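Long-range contact in glutamine cyclotransferase (Zymomonas mobilis, PDB 3NOL), which probably catalyses the cyclisation of N-terminal glutamine to pyroglutamate with release of ammonia, as a bacterial glutaminyl cyclase of beta-propeller fold: residues Y87-K98 against L102-N113. Sequence-based numbering, arbitrary orientation.
Sequences YFGEGISDWKDK and LTWKNGLGFVWN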
ATOM      1  N   TYR A  87       9.805  -0.049 -17.404  1.00 17.21           N
ATOM      2  CA  TYR A  87       9.239   0.451 -16.152  1.00 16.61           C
ATOM      3  C   TYR A  87       8.907  -0.682 -15.212  1.00 16.16           C
ATOM      4  O   TYR A  87       8.552  -1.779 -15.642  1.00 16.83           O
ATOM      5  CB  TYR A  87       7.979   1.268 -16.443  1.00 17.39           C
ATOM      6  CG  TYR A  87       8.239   2.302 -17.504  1.00 17.95           C
ATOM      7  CD1 TYR A  87       7.751   2.136 -18.801  1.00 20.65           C
ATOM      8  CD2 TYR A  87       9.053   3.408 -17.230  1.00 19.56           C
ATOM      9  CE1 TYR A  87       8.028   3.080 -19.796  1.00 20.12           C
ATOM     10  CE2 TYR A  87       9.339   4.346 -18.204  1.00 20.03           C
ATOM     11  CZ  TYR A  87       8.830   4.178 -19.482  1.00 20.30           C
ATOM     12  OH  TYR A  87       9.130   5.114 -20.441  1.00 20.98           O
ATOM     13  N   PHE A  88       9.048  -0.421 -13.919  1.00 14.50           N
ATOM     14  CA  PHE A  88       8.577  -1.374 -12.944  1.00 13.30           C
ATOM     15  C   PHE A  88       7.741  -0.643 -11.910  1.00 12.36           C
ATOM     16  O   PHE A  88       8.256   0.238 -11.221  1.00 12.54           O
ATOM     17  CB  PHE A  88       9.734  -2.107 -12.275  1.00 13.31           C
ATOM     18  CG  PHE A  88       9.293  -3.354 -11.565  1.00 13.65           C
ATOM     19  CD1 PHE A  88       8.777  -3.276 -10.267  1.00 15.30           C
ATOM     20  CD2 PHE A  88       9.338  -4.588 -12.203  1.00 12.98           C
ATOM     21  CE1 PHE A  88       8.324  -4.414  -9.619  1.00 15.88           C
ATOM     22  CE2 PHE A  88       8.872  -5.744 -11.549  1.00 13.09           C
ATOM     23  CZ  PHE A  88       8.370  -5.649 -10.266  1.00 14.66           C
ATOM     24  N   GLY A  89       6.473  -1.007 -11.805  1.00 10.94           N
ATOM     25  CA  GLY A  89       5.531  -0.263 -10.975  1.00  9.87           C
ATOM     26  C   GLY A  89       5.720  -0.507  -9.485  1.00  9.17           C
ATOM     27  O   GLY A  89       6.101  -1.613  -9.067  1.00  9.46           O
ATOM     28  N   GLU A  90       5.446   0.533  -8.691  1.00  7.69           N
ATOM     29  CA  GLU A  90       5.400   0.418  -7.228  1.00  7.75           C
ATOM     30  C   GLU A  90       4.028   0.866  -6.715  1.00  7.14           C
ATOM     31  O   GLU A  90       3.017   0.369  -7.210  1.00  7.33           O
ATOM     32  CB  GLU A  90       6.567   1.139  -6.567  1.00  7.60           C
ATOM     33  CG  GLU A  90       7.922   0.588  -7.020  1.00  8.87           C
ATOM     34  CD  GLU A  90       8.180  -0.842  -6.546  1.00  9.99           C
ATOM     35  OE1 GLU A  90       7.549  -1.259  -5.556  1.00  9.54           O
ATOM     36  OE2 GLU A  90       9.026  -1.532  -7.179  1.00 12.54           O
ATOM     37  N   GLY A  91       3.981   1.768  -5.739  1.00  5.76           N
ATOM     38  CA  GLY A  91       2.691   2.164  -5.145  1.00  5.67           C
ATOM     39  C   GLY A  91       1.676   2.715  -6.117  1.00  5.37           C
ATOM     40  O   GLY A  91       2.039   3.317  -7.130  1.00  6.15           O
ATOM     41  N   ILE A  92       0.401   2.452  -5.834  1.00  5.16           N
ATOM     42  CA  ILE A  92      -0.675   3.072  -6.599  1.00  5.84           C
ATOM     43  C   ILE A  92      -1.723   3.612  -5.630  1.00  5.46           C
ATOM     44  O   ILE A  92      -1.899   3.096  -4.517  1.00  5.16           O
ATOM     45  CB  ILE A  92      -1.335   2.105  -7.639  1.00  5.24           C
ATOM     46  CG1 ILE A  92      -1.878   0.821  -6.957  1.00  6.22           C
ATOM     47  CG2 ILE A  92      -0.359   1.786  -8.764  1.00  6.27           C
ATOM     48  CD1 ILE A  92      -2.773  -0.039  -7.852  1.00  7.27           C
ATOM     49  N   SER A  93      -2.435   4.638  -6.080  1.00  7.14           N
ATOM     50  CA  SER A  93      -3.540   5.204  -5.311  1.00  6.82           C
ATOM     51  C   SER A  93      -4.531   5.794  -6.290  1.00  7.23           C
ATOM     52  O   SER A  93      -4.139   6.307  -7.361  1.00  7.60           O
ATOM     53  CB  SER A  93      -3.046   6.301  -4.361  1.00  8.36           C
ATOM     54  OG  SER A  93      -4.145   6.899  -3.659  1.00 10.14           O
ATOM     55  N   ASP A  94      -5.807   5.707  -5.932  1.00  6.96           N
ATOM     56  CA  ASP A  94      -6.833   6.478  -6.647  1.00  7.70           C
ATOM     57  C   ASP A  94      -6.630   7.977  -6.379  1.00  7.98           C
ATOM     58  O   ASP A  94      -6.057   8.396  -5.351  1.00  7.47           O
ATOM     59  CB  ASP A  94      -8.250   6.083  -6.217  1.00  7.70           C
ATOM     60  CG  ASP A  94      -8.471   6.276  -4.724  1.00 10.60           C
ATOM     61  OD1 ASP A  94      -7.678   5.706  -3.960  1.00 10.83           O
ATOM     62  OD2 ASP A  94      -9.412   7.016  -4.304  1.00 12.82           O
ATOM     63  N   TRP A  95      -7.108   8.775  -7.328  1.00  7.97           N
ATOM     64  CA  TRP A  95      -7.313  10.196  -7.097  1.00  8.23           C
ATOM     65  C   TRP A  95      -8.467  10.603  -8.007  1.00  8.43           C
ATOM     66  O   TRP A  95      -8.368  10.487  -9.230  1.00  8.16           O
ATOM     67  CB  TRP A  95      -6.064  11.063  -7.375  1.00  8.50           C
ATOM     68  CG  TRP A  95      -6.403  12.473  -7.071  1.00  8.68           C
ATOM     69  CD1 TRP A  95      -6.779  13.451  -7.955  1.00  9.24           C
ATOM     70  CD2 TRP A  95      -6.524  13.033  -5.771  1.00  7.81           C
ATOM     71  NE1 TRP A  95      -7.080  14.618  -7.276  1.00  8.61           N
ATOM     72  CE2 TRP A  95      -6.945  14.381  -5.928  1.00  9.55           C
ATOM     73  CE3 TRP A  95      -6.289  12.537  -4.475  1.00  8.55           C
ATOM     74  CZ2 TRP A  95      -7.147  15.238  -4.834  1.00 10.95           C
ATOM     75  CZ3 TRP A  95      -6.514  13.380  -3.376  1.00  9.66           C
ATOM     76  CH2 TRP A  95      -6.917  14.732  -3.569  1.00 10.14           C
ATOM     77  N   LYS A  96      -9.576  11.027  -7.399  1.00  8.51           N
ATOM     78  CA  LYS A  96     -10.789  11.302  -8.171  1.00  9.86           C
ATOM     79  C   LYS A  96     -11.067  10.095  -9.084  1.00  9.12           C
ATOM     80  O   LYS A  96     -11.156   8.966  -8.590  1.00  9.05           O
ATOM     81  CB  LYS A  96     -10.669  12.637  -8.939  1.00  9.29           C
ATOM     82  CG  LYS A  96     -10.557  13.857  -7.976  1.00 10.38           C
ATOM     83  CD  LYS A  96     -10.335  15.166  -8.712  1.00 10.98           C
ATOM     84  CE  LYS A  96     -10.329  16.329  -7.726  1.00 11.65           C
ATOM     85  NZ  LYS A  96     -10.091  17.640  -8.417  1.00 12.01           N
ATOM     86  N   ASP A  97     -11.170  10.311 -10.392  1.00  9.29           N
ATOM     87  CA  ASP A  97     -11.477   9.202 -11.313  1.00 10.40           C
ATOM     88  C   ASP A  97     -10.211   8.711 -12.029  1.00  9.66           C
ATOM     89  O   ASP A  97     -10.254   8.172 -13.142  1.00 10.35           O
ATOM     90  CB  ASP A  97     -12.599   9.592 -12.299  1.00 10.51           C
ATOM     91  CG  ASP A  97     -12.286  10.857 -13.084  1.00 13.53           C
ATOM     92  OD1 ASP A  97     -11.313  11.551 -12.734  1.00 13.69           O
ATOM     93  OD2 ASP A  97     -13.038  11.164 -14.055  1.00 16.41           O
ATOM     94  N   LYS A  98      -9.076   8.887 -11.352  1.00  9.34           N
ATOM     95  CA  LYS A  98      -7.772   8.468 -11.859  1.00  7.88           C
ATOM     96  C   LYS A  98      -7.107   7.464 -10.922  1.00  8.34           C
ATOM     97  O   LYS A  98      -7.479   7.352  -9.748  1.00  7.04           O
ATOM     98  CB  LYS A  98      -6.848   9.686 -12.003  1.00  9.58           C
ATOM     99  CG  LYS A  98      -7.464  10.860 -12.740  1.00 11.71           C
ATOM    100  CD  LYS A  98      -7.501  10.597 -14.229  1.00 17.28           C
ATOM    101  CE  LYS A  98      -7.842  11.859 -15.024  1.00 18.82           C
ATOM    102  NZ  LYS A  98      -9.218  11.831 -15.559  1.00 21.55           N
ATOM    103  N   LEU A 102       3.563   4.964  -8.933  1.00  7.10           N
ATOM    104  CA  LEU A 102       5.007   5.180  -8.837  1.00  7.22           C
ATOM    105  C   LEU A 102       5.792   4.074  -9.552  1.00  7.58           C
ATOM    106  O   LEU A 102       5.216   3.071  -9.985  1.00  7.00           O
ATOM    107  CB  LEU A 102       5.411   5.227  -7.358  1.00  6.59           C
ATOM    108  CG  LEU A 102       4.602   6.238  -6.508  1.00  6.37           C
ATOM    109  CD1 LEU A 102       5.069   6.154  -5.054  1.00  9.62           C
ATOM    110  CD2 LEU A 102       4.696   7.675  -7.096  1.00  7.75           C
ATOM    111  N   THR A 103       7.102   4.271  -9.687  1.00  7.94           N
ATOM    112  CA  THR A 103       7.976   3.247 -10.304  1.00  9.01           C
ATOM    113  C   THR A 103       9.171   2.935  -9.397  1.00 10.20           C
ATOM    114  O   THR A 103       9.482   3.706  -8.485  1.00 10.57           O
ATOM    115  CB  THR A 103       8.509   3.656 -11.692  1.00  9.18           C
ATOM    116  OG1 THR A 103       9.245   4.865 -11.556  1.00  7.69           O
ATOM    117  CG2 THR A 103       7.340   3.852 -12.726  1.00  9.46           C
ATOM    118  N   TRP A 104       9.836   1.815  -9.688  1.00 11.82           N
ATOM    119  CA  TRP A 104      10.899   1.268  -8.851  1.00 13.86           C
ATOM    120  C   TRP A 104      12.161   2.144  -8.920  1.00 15.11           C
ATOM    121  O   TRP A 104      12.605   2.676  -7.905  1.00 16.41           O
ATOM    122  CB  TRP A 104      11.208  -0.170  -9.286  1.00 14.48           C
ATOM    123  CG  TRP A 104      12.106  -0.935  -8.342  1.00 14.69           C
ATOM    124  CD1 TRP A 104      12.098  -0.895  -6.979  1.00 15.51           C
ATOM    125  CD2 TRP A 104      13.116  -1.880  -8.713  1.00 13.73           C
ATOM    126  NE1 TRP A 104      13.048  -1.757  -6.473  1.00 15.09           N
ATOM    127  CE2 TRP A 104      13.686  -2.373  -7.519  1.00 14.79           C
ATOM    128  CE3 TRP A 104      13.593  -2.356  -9.944  1.00 14.54           C
ATOM    129  CZ2 TRP A 104      14.711  -3.316  -7.515  1.00 15.24           C
ATOM    130  CZ3 TRP A 104      14.619  -3.304  -9.939  1.00 15.62           C
ATOM    131  CH2 TRP A 104      15.163  -3.767  -8.729  1.00 15.60           C
ATOM    132  N   LYS A 105      12.693   2.311 -10.129  1.00 15.90           N
ATOM    133  CA  LYS A 105      13.959   3.014 -10.336  1.00 16.74           C
ATOM    134  C   LYS A 105      13.911   4.107 -11.420  1.00 16.63           C
ATOM    135  O   LYS A 105      14.944   4.702 -11.749  1.00 16.86           O
ATOM    136  CB  LYS A 105      15.041   1.994 -10.696  1.00 16.87           C
ATOM    137  CG  LYS A 105      15.343   0.972  -9.612  1.00 19.87           C
ATOM    138  CD  LYS A 105      15.551   1.624  -8.247  1.00 21.07           C
ATOM    139  CE  LYS A 105      16.804   1.091  -7.579  1.00 24.41           C
ATOM    140  NZ  LYS A 105      16.946  -0.366  -7.753  1.00 26.86           N
ATOM    141  N   ASN A 106      12.723   4.377 -11.947  1.00 15.46           N
ATOM    142  CA  ASN A 106      12.560   5.285 -13.085  1.00 15.55           C
ATOM    143  C   ASN A 106      12.526   6.773 -12.701  1.00 15.08           C
ATOM    144  O   ASN A 106      12.707   7.642 -13.568  1.00 15.79           O
ATOM    145  CB  ASN A 106      11.303   4.915 -13.889  1.00 15.55           C
ATOM    146  CG  ASN A 106      11.343   3.492 -14.436  1.00 16.26           C
ATOM    147  OD1 ASN A 106      10.776   2.565 -13.842  1.00 16.53           O
ATOM    148  ND2 ASN A 106      12.014   3.313 -15.586  1.00 16.74           N
ATOM    149  N   GLY A 107      12.264   7.072 -11.423  1.00 14.33           N
ATOM    150  CA  GLY A 107      12.095   8.454 -10.966  1.00 13.72           C
ATOM    151  C   GLY A 107      10.900   9.125 -11.639  1.00 13.48           C
ATOM    152  O   GLY A 107      10.845  10.351 -11.803  1.00 13.37           O
ATOM    153  N   LEU A 108       9.949   8.301 -12.052  1.00 12.68           N
ATOM    154  CA  LEU A 108       8.742   8.848 -12.630  1.00 12.85           C
ATOM    155  C   LEU A 108       7.528   8.033 -12.262  1.00 11.79           C
ATOM    156  O   LEU A 108       7.632   6.899 -11.755  1.00 10.94           O
ATOM    157  CB  LEU A 108       8.885   9.043 -14.130  1.00 13.32           C
ATOM    158  CG  LEU A 108       9.137   7.801 -14.991  1.00 14.09           C
ATOM    159  CD1 LEU A 108       7.854   7.093 -15.290  1.00 17.31           C
ATOM    160  CD2 LEU A 108       9.772   8.300 -16.288  1.00 18.55           C
ATOM    161  N   GLY A 109       6.380   8.667 -12.439  1.00 10.74           N
ATOM    162  CA  GLY A 109       5.125   8.046 -12.169  1.00  9.39           C
ATOM    163  C   GLY A 109       4.184   8.246 -13.339  1.00  9.17           C
ATOM    164  O   GLY A 109       4.515   8.932 -14.318  1.00  8.64           O
ATOM    165  N   PHE A 110       3.012   7.634 -13.224  1.00  8.77           N
ATOM    166  CA  PHE A 110       2.013   7.639 -14.290  1.00  8.38           C
ATOM    167  C   PHE A 110       0.665   7.981 -13.713  1.00  7.96           C
ATOM    168  O   PHE A 110       0.449   7.826 -12.514  1.00  8.43           O
ATOM    169  CB  PHE A 110       1.935   6.260 -14.967  1.00  8.80           C
ATOM    170  CG  PHE A 110       3.226   5.841 -15.625  1.00 10.05           C
ATOM    171  CD1 PHE A 110       4.024   4.849 -15.057  1.00 11.26           C
ATOM    172  CD2 PHE A 110       3.643   6.463 -16.809  1.00 12.49           C
ATOM    173  CE1 PHE A 110       5.232   4.457 -15.679  1.00 11.91           C
ATOM    174  CE2 PHE A 110       4.844   6.102 -17.437  1.00 13.12           C
ATOM    175  CZ  PHE A 110       5.653   5.104 -16.863  1.00 12.32           C
ATOM    176  N   VAL A 111      -0.229   8.452 -14.578  1.00  7.08           N
ATOM    177  CA  VAL A 111      -1.618   8.630 -14.223  1.00  7.51           C
ATOM    178  C   VAL A 111      -2.445   7.917 -15.281  1.00  8.36           C
ATOM    179  O   VAL A 111      -2.214   8.116 -16.478  1.00  7.55           O
ATOM    180  CB  VAL A 111      -2.045  10.128 -14.187  1.00  7.32           C
ATOM    181  CG1 VAL A 111      -3.513  10.223 -13.757  1.00  7.84           C
ATOM    182  CG2 VAL A 111      -1.123  10.961 -13.248  1.00  7.74           C
ATOM    183  N   TRP A 112      -3.362   7.063 -14.819  1.00  8.35           N
ATOM    184  CA  TRP A 112      -4.304   6.354 -15.705  1.00  8.69           C
ATOM    185  C   TRP A 112      -5.753   6.724 -15.395  1.00  8.89           C
ATOM    186  O   TRP A 112      -6.121   6.983 -14.223  1.00  8.33           O
ATOM    187  CB  TRP A 112      -4.117   4.822 -15.587  1.00  8.94           C
ATOM    188  CG  TRP A 112      -2.695   4.289 -15.787  1.00  9.28           C
ATOM    189  CD1 TRP A 112      -2.108   3.911 -16.979  1.00 10.37           C
ATOM    190  CD2 TRP A 112      -1.740   3.979 -14.758  1.00  9.45           C
ATOM    191  NE1 TRP A 112      -0.837   3.419 -16.747  1.00 11.81           N
ATOM    192  CE2 TRP A 112      -0.581   3.462 -15.399  1.00 10.08           C
ATOM    193  CE3 TRP A 112      -1.741   4.110 -13.357  1.00 10.50           C
ATOM    194  CZ2 TRP A 112       0.570   3.074 -14.684  1.00  9.85           C
ATOM    195  CZ3 TRP A 112      -0.602   3.727 -12.643  1.00 10.68           C
ATOM    196  CH2 TRP A 112       0.540   3.198 -13.313  1.00  9.62           C
ATOM    197  N   ASN A 113      -6.583   6.762 -16.443  1.00  9.57           N
ATOM    198  CA  ASN A 113      -8.028   6.827 -16.231  1.00 10.75           C
ATOM    199  C   ASN A 113      -8.496   5.523 -15.601  1.00 11.51           C
ATOM    200  O   ASN A 113      -8.121   4.442 -16.047  1.00 11.54           O
ATOM    201  CB  ASN A 113      -8.775   7.061 -17.549  1.00 11.29           C
ATOM    202  CG  ASN A 113      -8.602   8.474 -18.099  1.00 12.89           C
ATOM    203  OD1 ASN A 113      -8.864   8.712 -19.282  1.00 18.40           O
ATOM    204  ND2 ASN A 113      -8.171   9.406 -17.268  1.00 11.65           N
TER
HETATM  205  O   HOH W   1      11.854   0.679 -12.397  1.00 23.00           O
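The ring of Y87 takes F110 end-on over the centre of one face: F110 CZ lies 3.8 Å from Y87 CD2, and the planes stand at 84°, an edge-to-face pair. A chi1 of -51° sets Y87 CG beside its backbone N; the amide of N106 comes obliquely to the ring, N106 ND2 lying 3.4 Å from Y87 CD2. This contact belongs to one blade of the beta-propeller, a four-stranded antiparallel sheet in which strand 89-95 is the first, 98-103 the second and 108-113 the third. Further along, F110 CB covers one face of the W112 indole, and I92 CG2 approaches that ring obliquely. The indole of W104 has K105 NZ over one face, offset toward the rim, and its NE1 is hydrogen-bonded to a glycerol probably from the crystallisation liquor. The bent side chain of E90 runs alongside W104, bringing OE2 to 3.1 Å from W104 CD1, while E90 OE1 lies close to the carboxylate of E46. G89 and T103 form a non-hydrogen-bonded pair. On one side W104 N bonds F88 O; on the other, E90 N to L102 O (2.9 Å, 171°) and L102 N to G91 O make a beta bulge at E90-G91 opposite L102. T103 OG1 donates a hydrogen bond to L108 O across the base of the 104-107 connection. At the other end a type II' turn, W95 to K98, closes the hairpin, and K98 CB packs on V111 CG1 (3.8 Å). The N106 amide bonds R86 O through ND2, and its OD1 accepts a 2.6 Å bond from a water that K105 N also donates to.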